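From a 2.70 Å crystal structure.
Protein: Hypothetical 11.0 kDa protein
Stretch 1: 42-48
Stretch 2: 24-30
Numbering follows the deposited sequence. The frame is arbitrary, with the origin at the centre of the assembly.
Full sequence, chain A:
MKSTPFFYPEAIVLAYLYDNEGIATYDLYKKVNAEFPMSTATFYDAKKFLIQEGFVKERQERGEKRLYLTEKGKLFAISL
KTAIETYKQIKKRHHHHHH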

# COMPACT_ATOMS: atom_id res chain seq x y z
N THR A 42 -4.84 -16.49 1.51
CA THR A 42 -4.36 -15.15 1.73
C THR A 42 -5.49 -14.18 2.18
O THR A 42 -5.27 -13.42 3.12
CB THR A 42 -3.26 -14.60 0.68
OG1 THR A 42 -3.57 -13.23 0.28
CG2 THR A 42 -3.02 -15.42 -0.62
N PHE A 43 -6.70 -14.26 1.60
CA PHE A 43 -7.79 -13.34 2.00
C PHE A 43 -8.18 -13.46 3.46
O PHE A 43 -8.30 -12.44 4.14
CB PHE A 43 -9.06 -13.46 1.13
CG PHE A 43 -10.26 -12.69 1.64
CD1 PHE A 43 -10.57 -11.44 1.13
CD2 PHE A 43 -11.11 -13.25 2.63
CE1 PHE A 43 -11.70 -10.69 1.61
CE2 PHE A 43 -12.25 -12.51 3.14
CZ PHE A 43 -12.54 -11.24 2.62
N TYR A 44 -8.37 -14.70 3.93
CA TYR A 44 -8.77 -14.96 5.32
C TYR A 44 -7.65 -14.59 6.29
O TYR A 44 -7.91 -14.06 7.36
CB TYR A 44 -9.36 -16.38 5.54
CG TYR A 44 -10.84 -16.40 5.14
CD1 TYR A 44 -11.24 -16.77 3.87
CD2 TYR A 44 -11.82 -15.95 6.01
CE1 TYR A 44 -12.61 -16.72 3.48
CE2 TYR A 44 -13.17 -15.92 5.64
CZ TYR A 44 -13.55 -16.29 4.37
OH TYR A 44 -14.88 -16.26 4.01
N ASP A 45 -6.41 -14.76 5.87
CA ASP A 45 -5.32 -14.31 6.71
C ASP A 45 -5.46 -12.82 6.97
O ASP A 45 -5.31 -12.35 8.10
CB ASP A 45 -4.00 -14.62 6.05
CG ASP A 45 -3.37 -15.84 6.61
OD1 ASP A 45 -4.02 -16.58 7.41
OD2 ASP A 45 -2.20 -16.14 6.29
N ALA A 46 -5.79 -12.08 5.91
CA ALA A 46 -6.00 -10.67 6.02
C ALA A 46 -7.24 -10.33 6.90
O ALA A 46 -7.19 -9.38 7.70
CB ALA A 46 -6.10 -10.03 4.62
N LYS A 47 -8.33 -11.08 6.76
CA LYS A 47 -9.49 -10.78 7.60
C LYS A 47 -9.04 -10.98 9.05
O LYS A 47 -9.24 -10.10 9.89
CB LYS A 47 -10.75 -11.59 7.20
CG LYS A 47 -11.99 -11.46 8.12
CD LYS A 47 -12.69 -12.84 8.28
CE LYS A 47 -12.55 -13.51 9.67
NZ LYS A 47 -12.71 -15.00 9.62
N LYS A 48 -8.36 -12.10 9.31
CA LYS A 48 -7.88 -12.40 10.66
C LYS A 48 -7.11 -11.20 11.23
O LYS A 48 -7.38 -10.71 12.33
CB LYS A 48 -7.00 -13.63 10.67
CG LYS A 48 -7.24 -14.58 11.86
CD LYS A 48 -5.96 -14.89 12.64
CE LYS A 48 -5.82 -16.39 12.96
NZ LYS A 48 -4.42 -16.75 13.43
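Stretch 2 (24-30) ATYDLYK

How does stretch 2 lie on stretch 1? It is helical from Thr25 to Lys30, with Ala24 at the N-cap position, where its O accepts a hydrogen bond from Leu28 N at 3.0 Å. This helix runs at 125° to the helix of stretch 1, so the two directions are more opposed than aligned, and their axes come no nearer than 10.9 Å. In register, Phe43 CA lies 6.7 Å from Tyr29 CA, and Lys47 CA 8.5 Å from Thr25 CA.

How does Phe43 fill the space between the helices? Its CA-to-CB bond points toward stretch 2, and the t rotamer (chi1 171°) with chi2 at 98° carries the ring onto the backbone of the other helix. Phe43 CE1 reaches 3.5 Å from Tyr29 CA, which lies over one face, while Phe43 CZ comes within 3.6 Å of Thr25 O and 3.9 Å of Leu28 CD2, the latter at the ring edge.

Why does Tyr29 fit so closely there? Its CA-to-CB bond points toward stretch 1, so the backbone itself places Tyr29 CB 3.7 Å from the centroid of the Phe43 ring, almost exactly on the ring normal, a CH-pi contact. The t rotamer (172°) then directs its ring, which turns its edge toward the face of Phe43, offset, with centroids 5.2 Å apart and planes at 69°; Tyr29 CD1 packs 3.5 Å from Phe43 CB.

What surrounds the methyl of Thr25? With chi1 at -60° (m), Thr25 CG2 lies 3.9 Å from Phe43 CE2, 3.6 Å from Tyr44 OH and 3.8 Å from Lys47 CD, while OG1 is hydrogen-bonded elsewhere in the structure. The CA-to-CB bond of Tyr44 points sideways, but its m rotamer (-82°) brings the ring end nearer, leaving Tyr44 OH 4.0 Å from Tyr26 CB. No hydrogen bond crosses between the stretches; the contact rests on packing.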

# COMPACT_ATOMS: atom_id res chain seq x y z
N ALA A 24 -21.44 -9.84 3.40
CA ALA A 24 -20.98 -11.14 3.86
C ALA A 24 -19.51 -11.29 3.46
O ALA A 24 -19.14 -11.05 2.32
CB ALA A 24 -21.82 -12.26 3.27
N THR A 25 -18.69 -11.65 4.45
CA THR A 25 -17.26 -11.90 4.31
C THR A 25 -16.86 -12.56 2.98
O THR A 25 -16.01 -12.04 2.26
CB THR A 25 -16.81 -12.72 5.52
OG1 THR A 25 -17.07 -11.98 6.73
CG2 THR A 25 -15.31 -12.97 5.50
N TYR A 26 -17.47 -13.67 2.62
CA TYR A 26 -17.11 -14.32 1.36
C TYR A 26 -17.45 -13.48 0.12
O TYR A 26 -16.72 -13.53 -0.88
CB TYR A 26 -17.66 -15.75 1.24
CG TYR A 26 -17.12 -16.44 0.02
CD1 TYR A 26 -15.81 -16.95 0.00
CD2 TYR A 26 -17.90 -16.57 -1.12
CE1 TYR A 26 -15.30 -17.58 -1.13
CE2 TYR A 26 -17.41 -17.19 -2.26
CZ TYR A 26 -16.10 -17.69 -2.27
OH TYR A 26 -15.63 -18.33 -3.40
N ASP A 27 -18.53 -12.72 0.18
CA ASP A 27 -18.77 -11.80 -0.93
C ASP A 27 -17.71 -10.74 -1.02
O ASP A 27 -17.38 -10.32 -2.13
CB ASP A 27 -20.15 -11.16 -0.90
CG ASP A 27 -21.22 -12.15 -1.19
OD1 ASP A 27 -20.87 -13.16 -1.85
OD2 ASP A 27 -22.41 -12.04 -0.76
N LEU A 28 -17.19 -10.30 0.12
CA LEU A 28 -16.10 -9.33 0.09
C LEU A 28 -14.92 -9.99 -0.58
O LEU A 28 -14.27 -9.38 -1.41
CB LEU A 28 -15.71 -8.79 1.46
CG LEU A 28 -14.52 -7.81 1.41
CD1 LEU A 28 -14.90 -6.45 0.75
CD2 LEU A 28 -13.80 -7.57 2.76
N TYR A 29 -14.67 -11.25 -0.26
CA TYR A 29 -13.67 -11.96 -0.97
C TYR A 29 -13.87 -11.97 -2.49
O TYR A 29 -12.92 -11.72 -3.23
CB TYR A 29 -13.58 -13.38 -0.49
CG TYR A 29 -12.65 -14.15 -1.40
CD1 TYR A 29 -11.31 -13.80 -1.51
CD2 TYR A 29 -13.12 -15.14 -2.21
CE1 TYR A 29 -10.47 -14.48 -2.33
CE2 TYR A 29 -12.27 -15.86 -3.04
CZ TYR A 29 -10.96 -15.51 -3.09
OH TYR A 29 -10.12 -16.15 -3.93
N LYS A 30 -15.08 -12.30 -2.97
CA LYS A 30 -15.32 -12.34 -4.41
C LYS A 30 -14.97 -11.02 -5.08
O LYS A 30 -14.35 -10.98 -6.14
CB LYS A 30 -16.75 -12.67 -4.70
CG LYS A 30 -17.02 -14.12 -4.57
CD LYS A 30 -18.49 -14.31 -4.38
CE LYS A 30 -19.04 -14.95 -5.66
NZ LYS A 30 -20.44 -14.54 -5.96